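Cycloalternan-forming enzyme (Listeria monocytogenes serovar 1/2a, PDB 5F7U) is a multidomain bacterial protein of glycosyl hydrolase family 31, pairing a TIM-barrel domain with a family 6 carbohydrate-binding module, with glycans and magnesium ions bound. Local coordinates at residues 359-364 with 580-585; 365-370 with 392-397; 451-456 with 530-535. The protein carries 1 engineered substitution. One frame throughout, in Å; residues are numbered along the deposited sequence.

All three contacts lie in the eight-stranded parallel TIM barrel. The chain enters through 359-364, a loop ending in a 3-10 turn just before the first strand, and interaction 1 closes the longest loop when 580-585 returns at the fifth strand. Within that span, interaction 2 closes a short beta-alpha-beta loop between the first and second strands (365-370 with 392-397), and interaction 3 then joins the third and fourth (451-456 with 530-535). These two follow in series without crossing. The sheet links them directly: Phe397 O and Val454 N connect interactions 2 and 3, and Phe584 N and Phe534 O connect interactions 1 and 3.

Interaction 1. Residues 359-364 with 580-585; sequences LLPKWA and EAVSFS
The end of the TIM barrel where its strands begin is covered here by the turn that leads into the first strand, packed against the approach to the fifth. Residues 362-364 begin a short 3-10 segment that runs on beyond them, with Ala364 N bonded back to Pro361 O, and this turn presents Trp363 to the segment 580-585. The indole takes the crowded position between backbone N and carbonyl carbon (chi1 76°), and its N-H points at the backbone of Glu580. Trp363 NE1 donates to Glu580 O at 2.9 Å with an angle of 152° at the hydrogen; the oxygen lies in the ring plane and the donor in the carbonyl plane, so the bond helps to fix the rotation of the indole. Val582 meets the same ring tip to tip, its CG2 lying 3.4 Å from Trp363 CZ2. That methyl also touches the turn, 3.7 Å from Pro361 CD and 4.1 Å from Ala364 CB. The other branch, CG1, crosses Leu360 at about a right angle and touches Leu360 CD1 at 4.0 Å. On the outer side, Glu580 bends at chi2 and slides along Pro361, bringing OE2 to 3.3 Å from Pro361 CB. Its carboxylate plane is turned 63° from the indole. A water links the two segments here: it accepts from Trp363 N at 3.2 Å and makes a weak bond to Glu580 OE1. Trp363 also meets the ring of Trp368 on the first strand, while Leu360 O is bonded by Tyr706 OH of helix 702-715. Pro361, Trp363 and Val582 thus pack together at the N-terminal end of the strands, consistent with the closed bottom of a TIM barrel.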
loop_
_atom_site.group_PDB
_atom_site.type_symbol
_atom_site.label_atom_id
_atom_site.label_comp_id
_atom_site.label_asym_id
_atom_site.label_seq_id
_atom_site.Cartn_x
_atom_site.Cartn_y
_atom_site.Cartn_z
ATOM N N LEU A 359 6.570 5.568 -12.439
ATOM C CA LEU A 359 5.285 6.140 -12.894
ATOM C C LEU A 359 4.642 5.295 -13.982
ATOM O O LEU A 359 5.271 4.981 -15.000
ATOM C CB LEU A 359 5.454 7.587 -13.384
ATOM C CG LEU A 359 4.154 8.278 -13.833
ATOM C CD1 LEU A 359 3.136 8.414 -12.701
ATOM C CD2 LEU A 359 4.504 9.635 -14.437
ATOM N N LEU A 360 3.377 4.947 -13.775
ATOM C CA LEU A 360 2.597 4.211 -14.771
ATOM C C LEU A 360 1.751 5.173 -15.593
ATOM O O LEU A 360 1.467 6.268 -15.113
ATOM C CB LEU A 360 1.687 3.212 -14.042
ATOM C CG LEU A 360 2.406 2.107 -13.240
ATOM C CD1 LEU A 360 1.354 1.229 -12.596
ATOM C CD2 LEU A 360 3.364 1.250 -14.081
ATOM N N PRO A 361 1.343 4.773 -16.820
ATOM C CA PRO A 361 0.423 5.629 -17.579
ATOM C C PRO A 361 -0.890 5.868 -16.871
ATOM O O PRO A 361 -1.296 5.070 -16.016
ATOM C CB PRO A 361 0.186 4.884 -18.896
ATOM C CG PRO A 361 0.863 3.593 -18.788
ATOM C CD PRO A 361 1.692 3.533 -17.547
ATOM N N LYS A 362 -1.543 6.977 -17.226
ATOM C CA LYS A 362 -2.809 7.339 -16.604
ATOM C C LYS A 362 -3.876 6.260 -16.677
ATOM O O LYS A 362 -4.684 6.121 -15.759
ATOM C CB LYS A 362 -3.335 8.636 -17.209
ATOM C CG LYS A 362 -4.486 9.228 -16.401
ATOM C CD LYS A 362 -4.511 10.733 -16.616
ATOM C CE LYS A 362 -5.569 11.174 -17.558
ATOM N NZ LYS A 362 -5.328 12.674 -17.621
ATOM N N TRP A 363 -3.882 5.475 -17.752
ATOM C CA TRP A 363 -4.884 4.410 -17.866
ATOM C C TRP A 363 -4.868 3.395 -16.736
ATOM O O TRP A 363 -5.902 2.824 -16.408
ATOM C CB TRP A 363 -4.827 3.700 -19.226
ATOM C CG TRP A 363 -3.703 2.703 -19.449
ATOM C CD1 TRP A 363 -2.525 2.932 -20.122
ATOM C CD2 TRP A 363 -3.674 1.321 -19.044
ATOM N NE1 TRP A 363 -1.767 1.787 -20.145
ATOM C CE2 TRP A 363 -2.448 0.777 -19.508
ATOM C CE3 TRP A 363 -4.570 0.487 -18.352
ATOM C CZ2 TRP A 363 -2.089 -0.567 -19.291
ATOM C CZ3 TRP A 363 -4.212 -0.857 -18.128
ATOM C CH2 TRP A 363 -2.972 -1.367 -18.602
ATOM N N ALA A 364 -3.706 3.205 -16.118
ATOM C CA ALA A 364 -3.611 2.306 -14.979
ATOM C C ALA A 364 -4.468 2.763 -13.785
ATOM O O ALA A 364 -4.798 1.945 -12.924
ATOM C CB ALA A 364 -2.150 2.121 -14.578
ATOM N N GLU A 580 3.705 1.977 -22.790
ATOM C CA GLU A 580 2.496 2.148 -21.971
ATOM C C GLU A 580 2.047 0.859 -21.275
ATOM O O GLU A 580 0.937 0.810 -20.726
ATOM C CB GLU A 580 1.340 2.672 -22.828
ATOM C CG GLU A 580 1.507 4.085 -23.350
ATOM C CD GLU A 580 0.659 5.075 -22.572
ATOM O OE1 GLU A 580 -0.606 5.054 -22.709
ATOM O OE2 GLU A 580 1.258 5.876 -21.813
ATOM N N ALA A 581 2.892 -0.172 -21.305
ATOM C CA ALA A 581 2.557 -1.472 -20.700
ATOM C C ALA A 581 2.647 -1.413 -19.185
ATOM O O ALA A 581 3.519 -0.749 -18.630
ATOM C CB ALA A 581 3.467 -2.565 -21.232
ATOM N N VAL A 582 1.732 -2.108 -18.519
ATOM C CA VAL A 582 1.650 -2.096 -17.054
ATOM C C VAL A 582 1.633 -3.542 -16.554
ATOM O O VAL A 582 0.937 -4.372 -17.140
ATOM C CB VAL A 582 0.337 -1.403 -16.628
ATOM C CG1 VAL A 582 0.074 -1.529 -15.130
ATOM C CG2 VAL A 582 0.386 0.068 -17.022
ATOM N N SER A 583 2.371 -3.835 -15.476
ATOM C CA SER A 583 2.241 -5.120 -14.767
ATOM C C SER A 583 1.288 -5.042 -13.575
ATOM O O SER A 583 1.143 -3.978 -12.960
ATOM C CB SER A 583 3.603 -5.582 -14.265
ATOM O OG SER A 583 4.453 -5.895 -15.363
ATOM N N PHE A 584 0.705 -6.195 -13.226
ATOM C CA PHE A 584 -0.282 -6.302 -12.160
ATOM C C PHE A 584 0.115 -7.605 -11.462
ATOM O O PHE A 584 0.014 -8.695 -12.059
ATOM C CB PHE A 584 -1.663 -6.370 -12.840
ATOM C CG PHE A 584 -2.834 -6.113 -11.927
ATOM C CD1 PHE A 584 -3.320 -7.130 -11.085
ATOM C CD2 PHE A 584 -3.515 -4.882 -11.978
ATOM C CE1 PHE A 584 -4.425 -6.917 -10.255
ATOM C CE2 PHE A 584 -4.629 -4.667 -11.141
ATOM C CZ PHE A 584 -5.077 -5.689 -10.284
ATOM N N SER A 585 0.624 -7.500 -10.226
ATOM C CA SER A 585 1.281 -8.652 -9.553
ATOM C C SER A 585 0.891 -8.724 -8.089
ATOM O O SER A 585 0.272 -7.788 -7.577
ATOM C CB SER A 585 2.797 -8.510 -9.636
ATOM O OG SER A 585 3.202 -8.295 -10.980
HETATM O O HOH W 1 -2.683 6.670 -20.524
#

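Interaction 2. Residues 365-370 with 392-397; sequences FGLWMS and IPATGF
The first two strands of the barrel run parallel here, joined through helix 377-389 in a beta-alpha-beta unit. Backbone hydrogen bonds set the pairing. Leu367 O accepts two of them, from Thr395 N and from Gly396 N, each at 2.9 Å; the first donor lies in the carbonyl plane, the second above it. Met369 N then donates to Gly396 O at 2.8 Å, nearly straight at 170°. Side chains divide between the two faces of the sheet. On the face shared by Trp368 and Gly396, one face of the indole is turned to the glycine, whose CA sits 4.0 Å above the ring plane, offset toward the rim. Trp368 NE1 is held by Ala364 O, and the ring also meets Phe584 and Trp363. On the Met369 and Phe397 face, beside helix 377-389, Met369 CG, anti to the carbonyl carbon, rests 3.6 Å from Ala394 CB, and the bend at chi3 brings CE to 3.9 Å from Phe397 CD2. Leu367 CD2 meets Ile392 CG2 at 3.7 Å, the two chains crossing obliquely. Pro393 centres an inverse gamma turn, and a water donates to Pro393 O and accepts from Leu367 N, its oxygen 2.8 Å from each.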
loop_
_atom_site.group_PDB
_atom_site.type_symbol
_atom_site.label_atom_id
_atom_site.label_comp_id
_atom_site.label_asym_id
_atom_site.label_seq_id
_atom_site.Cartn_x
_atom_site.Cartn_y
_atom_site.Cartn_z
ATOM N N PHE A 365 -4.840 4.045 -13.767
ATOM C CA PHE A 365 -5.590 4.653 -12.648
ATOM C C PHE A 365 -7.098 4.775 -12.850
ATOM O O PHE A 365 -7.799 5.337 -11.998
ATOM C CB PHE A 365 -4.912 5.970 -12.258
ATOM C CG PHE A 365 -3.513 5.739 -11.792
ATOM C CD1 PHE A 365 -3.273 5.310 -10.484
ATOM C CD2 PHE A 365 -2.445 5.824 -12.692
ATOM C CE1 PHE A 365 -1.982 4.994 -10.060
ATOM C CE2 PHE A 365 -1.155 5.514 -12.282
ATOM C CZ PHE A 365 -0.918 5.107 -10.961
ATOM N N GLY A 366 -7.597 4.247 -13.970
ATOM C CA GLY A 366 -9.038 4.097 -14.161
ATOM C C GLY A 366 -9.500 2.715 -13.705
ATOM O O GLY A 366 -8.711 1.932 -13.130
ATOM N N LEU A 367 -10.757 2.377 -13.981
ATOM C CA LEU A 367 -11.264 1.090 -13.513
ATOM C C LEU A 367 -10.698 -0.069 -14.348
ATOM O O LEU A 367 -10.701 0.006 -15.581
ATOM C CB LEU A 367 -12.792 1.042 -13.584
ATOM C CG LEU A 367 -13.504 -0.294 -13.288
ATOM C CD1 LEU A 367 -13.269 -0.719 -11.835
ATOM C CD2 LEU A 367 -14.998 -0.127 -13.588
ATOM N N TRP A 368 -10.250 -1.119 -13.652
ATOM C CA TRP A 368 -9.875 -2.383 -14.277
ATOM C C TRP A 368 -10.993 -3.397 -14.158
ATOM O O TRP A 368 -11.495 -3.614 -13.061
ATOM C CB TRP A 368 -8.661 -2.991 -13.591
ATOM C CG TRP A 368 -7.387 -2.243 -13.747
ATOM C CD1 TRP A 368 -7.092 -1.005 -13.249
ATOM C CD2 TRP A 368 -6.206 -2.718 -14.402
ATOM N NE1 TRP A 368 -5.779 -0.670 -13.575
ATOM C CE2 TRP A 368 -5.226 -1.700 -14.293
ATOM C CE3 TRP A 368 -5.888 -3.897 -15.097
ATOM C CZ2 TRP A 368 -3.938 -1.828 -14.827
ATOM C CZ3 TRP A 368 -4.580 -4.017 -15.656
ATOM C CH2 TRP A 368 -3.631 -2.985 -15.499
ATOM N N MET A 369 -11.357 -4.025 -15.284
ATOM C CA MET A 369 -12.375 -5.107 -15.302
ATOM C C MET A 369 -11.717 -6.456 -15.487
ATOM O O MET A 369 -10.867 -6.625 -16.358
ATOM C CB MET A 369 -13.349 -4.900 -16.466
ATOM C CG MET A 369 -13.893 -3.481 -16.523
ATOM S SD MET A 369 -15.446 -3.367 -17.436
ATOM C CE MET A 369 -14.978 -4.101 -19.007
ATOM N N SER A 370 -12.147 -7.436 -14.703
ATOM C CA SER A 370 -11.513 -8.755 -14.734
ATOM C C SER A 370 -12.544 -9.784 -14.286
ATOM O O SER A 370 -13.409 -9.458 -13.478
ATOM C CB SER A 370 -10.299 -8.772 -13.799
ATOM O OG SER A 370 -9.699 -10.064 -13.737
ATOM N N ILE A 392 -20.121 2.538 -18.154
ATOM C CA ILE A 392 -18.980 2.231 -17.285
ATOM C C ILE A 392 -17.706 2.445 -18.119
ATOM O O ILE A 392 -17.273 1.531 -18.833
ATOM C CB ILE A 392 -19.064 0.787 -16.704
ATOM C CG1 ILE A 392 -20.401 0.517 -15.996
ATOM C CG2 ILE A 392 -17.853 0.488 -15.809
ATOM C CD1 ILE A 392 -20.686 1.383 -14.764
ATOM N N PRO A 393 -17.104 3.648 -18.031
ATOM C CA PRO A 393 -15.928 3.972 -18.835
ATOM C C PRO A 393 -14.622 3.440 -18.201
ATOM O O PRO A 393 -13.724 4.201 -17.831
ATOM C CB PRO A 393 -15.986 5.494 -18.887
ATOM C CG PRO A 393 -16.514 5.858 -17.534
ATOM C CD PRO A 393 -17.578 4.830 -17.281
ATOM N N ALA A 394 -14.510 2.122 -18.131
ATOM C CA ALA A 394 -13.328 1.478 -17.588
ATOM C C ALA A 394 -12.133 1.719 -18.514
ATOM O O ALA A 394 -12.310 2.067 -19.695
ATOM C CB ALA A 394 -13.583 -0.023 -17.416
ATOM N N THR A 395 -10.920 1.538 -17.982
ATOM C CA THR A 395 -9.703 1.717 -18.788
ATOM C C THR A 395 -8.800 0.492 -18.834
ATOM O O THR A 395 -7.907 0.415 -19.684
ATOM C CB THR A 395 -8.872 2.918 -18.313
ATOM O OG1 THR A 395 -8.511 2.732 -16.943
ATOM C CG2 THR A 395 -9.666 4.224 -18.488
ATOM N N GLY A 396 -9.013 -0.448 -17.912
ATOM C CA GLY A 396 -8.180 -1.652 -17.851
ATOM C C GLY A 396 -9.009 -2.909 -18.012
ATOM O O GLY A 396 -10.166 -2.955 -17.612
ATOM N N PHE A 397 -8.404 -3.941 -18.603
ATOM C CA PHE A 397 -9.111 -5.179 -18.922
ATOM C C PHE A 397 -8.134 -6.328 -18.704
ATOM O O PHE A 397 -6.978 -6.270 -19.148
ATOM C CB PHE A 397 -9.608 -5.158 -20.378
ATOM C CG PHE A 397 -10.659 -6.199 -20.681
ATOM C CD1 PHE A 397 -10.315 -7.531 -20.909
ATOM C CD2 PHE A 397 -12.003 -5.831 -20.786
ATOM C CE1 PHE A 397 -11.298 -8.488 -21.173
ATOM C CE2 PHE A 397 -12.994 -6.781 -21.058
ATOM C CZ PHE A 397 -12.644 -8.110 -21.257
HETATM O O HOH W 2 -12.174 4.244 -15.523
#

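Interaction 3. Residues 451-456 with 530-535; sequences MNIVLW and GIDGFK. With GLC (alpha-D-glucopyranose), chain F; GLC (alpha-D-glucopyranose), chain B.
The third and fourth strands of the TIM barrel lie side by side in parallel, and the side chains along them turn from polar contacts where the strands begin to the glycan pocket at their C-terminal ends. Asp532 comes in across the backbone of the other strand. Its OD2 takes Ile453 N on the anti lone pair at 2.9 Å and 164°, while Asp532 N returns a bond to Ile453 O at 2.8 Å; one residue is thus gripped at both its N-H and its C=O. His447 NE2 also bonds OD2, which would favour a charged carboxylate. Asn452 stands at about a right angle to Asp532, amide and carboxylate planes 78° apart, with a water between Asn452 OD1 and Asp532 OD1. The Asn452 ND2 end is bonded to Thr395 O instead. Further along, Leu455 N bonds Gly533 O and Lys535 N bonds Leu455 O, continuing the parallel pairing. On the side of Leu455 and Phe534, Leu455 crosses Ile531 at about a right angle, CD1 resting 3.9 Å from Ile531 CG2. Trp456 and Lys535 point to the opposite face and belong to the glycan pocket. With CG anti to the backbone N (chi1 -172°), the indole meets the extended lysine at its edge, Trp456 CD1 lying 4.1 Å from Lys535 CD. One glucose, chain B, sets its C5 3.8 Å above one face of the Trp456 ring, offset toward the rim. Lys535 NZ, in a salt bridge with Glu400, makes a weak hydrogen bond to O3 of the chain F glucose at 3.4 Å.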
loop_
_atom_site.group_PDB
_atom_site.type_symbol
_atom_site.label_atom_id
_atom_site.label_comp_id
_atom_site.label_asym_id
_atom_site.label_seq_id
_atom_site.Cartn_x
_atom_site.Cartn_y
_atom_site.Cartn_z
ATOM N N MET A 451 -9.972 0.897 -23.568
ATOM C CA MET A 451 -9.364 0.060 -22.543
ATOM C C MET A 451 -8.056 -0.545 -23.029
ATOM O O MET A 451 -7.715 -0.465 -24.203
ATOM C CB MET A 451 -10.326 -1.033 -22.064
ATOM C CG MET A 451 -11.709 -0.516 -21.715
ATOM S SD MET A 451 -12.784 -1.761 -21.005
ATOM C CE MET A 451 -14.339 -0.894 -21.201
ATOM N N ASN A 452 -7.334 -1.137 -22.094
ATOM C CA ASN A 452 -6.001 -1.653 -22.295
ATOM C C ASN A 452 -5.995 -3.008 -21.636
ATOM O O ASN A 452 -6.543 -3.177 -20.551
ATOM C CB ASN A 452 -4.995 -0.744 -21.600
ATOM C CG ASN A 452 -5.021 0.671 -22.128
ATOM O OD1 ASN A 452 -4.247 0.981 -22.995
ATOM N ND2 ASN A 452 -5.943 1.518 -21.638
ATOM N N ILE A 453 -5.380 -3.982 -22.288
ATOM C CA ILE A 453 -5.579 -5.370 -21.870
ATOM C C ILE A 453 -4.285 -5.986 -21.356
ATOM O O ILE A 453 -3.230 -5.804 -21.958
ATOM C CB ILE A 453 -6.176 -6.222 -23.029
ATOM C CG1 ILE A 453 -6.597 -7.623 -22.539
ATOM C CG2 ILE A 453 -5.234 -6.300 -24.244
ATOM C CD1 ILE A 453 -7.574 -8.317 -23.488
ATOM N N VAL A 454 -4.366 -6.716 -20.254
ATOM C CA VAL A 454 -3.211 -7.485 -19.766
ATOM C C VAL A 454 -3.544 -8.984 -19.734
ATOM O O VAL A 454 -4.716 -9.359 -19.578
ATOM C CB VAL A 454 -2.673 -6.985 -18.380
ATOM C CG1 VAL A 454 -2.342 -5.494 -18.441
ATOM C CG2 VAL A 454 -3.649 -7.267 -17.259
ATOM N N LEU A 455 -2.529 -9.826 -19.934
ATOM C CA LEU A 455 -2.721 -11.285 -19.921
ATOM C C LEU A 455 -2.036 -11.931 -18.718
ATOM O O LEU A 455 -0.921 -11.585 -18.358
ATOM C CB LEU A 455 -2.158 -11.904 -21.220
ATOM C CG LEU A 455 -2.771 -11.420 -22.537
ATOM C CD1 LEU A 455 -2.170 -12.242 -23.680
ATOM C CD2 LEU A 455 -4.293 -11.558 -22.528
ATOM N N TRP A 456 -2.704 -12.920 -18.144
ATOM C CA TRP A 456 -2.231 -13.633 -16.946
ATOM C C TRP A 456 -1.022 -14.505 -17.290
ATOM O O TRP A 456 -0.995 -15.161 -18.358
ATOM C CB TRP A 456 -3.383 -14.496 -16.462
ATOM C CG TRP A 456 -3.281 -15.217 -15.132
ATOM C CD1 TRP A 456 -3.701 -14.746 -13.906
ATOM C CD2 TRP A 456 -2.814 -16.560 -14.911
ATOM N NE1 TRP A 456 -3.513 -15.721 -12.941
ATOM C CE2 TRP A 456 -2.979 -16.842 -13.530
ATOM C CE3 TRP A 456 -2.282 -17.557 -15.743
ATOM C CZ2 TRP A 456 -2.617 -18.077 -12.965
ATOM C CZ3 TRP A 456 -1.905 -18.797 -15.166
ATOM C CH2 TRP A 456 -2.080 -19.035 -13.793
ATOM N N GLY A 530 -0.673 -7.020 -29.723
ATOM C CA GLY A 530 -0.808 -5.657 -29.198
ATOM C C GLY A 530 -1.280 -5.501 -27.762
ATOM O O GLY A 530 -1.919 -4.496 -27.425
ATOM N N ILE A 531 -0.965 -6.471 -26.906
ATOM C CA ILE A 531 -1.370 -6.360 -25.494
ATOM C C ILE A 531 -0.644 -5.229 -24.746
ATOM O O ILE A 531 0.394 -4.711 -25.215
ATOM C CB ILE A 531 -1.271 -7.709 -24.740
ATOM C CG1 ILE A 531 0.189 -8.091 -24.484
ATOM C CG2 ILE A 531 -2.075 -8.782 -25.472
ATOM C CD1 ILE A 531 0.392 -9.237 -23.487
ATOM N N ASP A 532 -1.169 -4.897 -23.569
ATOM C CA ASP A 532 -0.724 -3.750 -22.798
ATOM C C ASP A 532 -0.096 -4.141 -21.472
ATOM O O ASP A 532 0.016 -3.317 -20.569
ATOM C CB ASP A 532 -1.916 -2.805 -22.594
ATOM C CG ASP A 532 -2.522 -2.383 -23.913
ATOM O OD1 ASP A 532 -1.863 -1.599 -24.606
ATOM O OD2 ASP A 532 -3.597 -2.886 -24.292
ATOM N N GLY A 533 0.323 -5.400 -21.350
ATOM C CA GLY A 533 1.069 -5.812 -20.170
ATOM C C GLY A 533 0.634 -7.181 -19.695
ATOM O O GLY A 533 -0.101 -7.883 -20.386
ATOM N N PHE A 534 1.115 -7.545 -18.523
ATOM C CA PHE A 534 0.885 -8.878 -17.977
ATOM C C PHE A 534 0.428 -8.818 -16.535
ATOM O O PHE A 534 0.908 -7.978 -15.746
ATOM C CB PHE A 534 2.173 -9.693 -18.016
ATOM C CG PHE A 534 2.713 -9.922 -19.400
ATOM C CD1 PHE A 534 2.138 -10.875 -20.227
ATOM C CD2 PHE A 534 3.795 -9.165 -19.883
ATOM C CE1 PHE A 534 2.647 -11.106 -21.519
ATOM C CE2 PHE A 534 4.296 -9.373 -21.176
ATOM C CZ PHE A 534 3.725 -10.358 -21.988
ATOM N N LYS A 535 -0.471 -9.736 -16.196
ATOM C CA LYS A 535 -0.793 -10.002 -14.795
ATOM C C LYS A 535 0.086 -11.156 -14.347
ATOM O O LYS A 535 -0.242 -12.327 -14.554
ATOM C CB LYS A 535 -2.291 -10.293 -14.593
ATOM C CG LYS A 535 -2.664 -10.616 -13.117
ATOM C CD LYS A 535 -4.180 -10.798 -12.965
ATOM C CE LYS A 535 -4.521 -11.020 -11.485
ATOM N NZ LYS A 535 -5.998 -11.204 -11.256
HETATM C C1 GLC F . -4.497 -16.867 -8.507
HETATM C C2 GLC F . -4.805 -15.356 -8.422
HETATM C C3 GLC F . -6.249 -15.010 -8.834
HETATM C C4 GLC F . -6.572 -15.616 -10.210
HETATM C C5 GLC F . -6.096 -17.072 -10.311
HETATM C C6 GLC F . -6.246 -17.665 -11.702
HETATM O O2 GLC F . -4.415 -14.838 -7.146
HETATM O O3 GLC F . -6.451 -13.587 -8.898
HETATM O O4 GLC F . -7.990 -15.558 -10.453
HETATM O O5 GLC F . -4.737 -17.272 -9.870
HETATM O O6 GLC F . -5.939 -19.067 -11.572
HETATM C C1 GLC B . -6.903 -19.875 -12.290
HETATM C C2 GLC B . -6.616 -21.364 -12.051
HETATM C C3 GLC B . -5.403 -21.836 -12.863
HETATM C C4 GLC B . -5.543 -21.462 -14.338
HETATM C C5 GLC B . -5.757 -19.943 -14.429
HETATM C C6 GLC B . -5.839 -19.395 -15.848
HETATM O O2 GLC B . -6.341 -21.593 -10.667
HETATM O O3 GLC B . -5.241 -23.254 -12.732
HETATM O O4 GLC B . -4.358 -21.859 -15.038
HETATM O O5 GLC B . -6.949 -19.584 -13.700
HETATM O O6 GLC B . -7.061 -19.840 -16.446
HETATM O O HOH W 3 -3.292 0.704 -25.840
#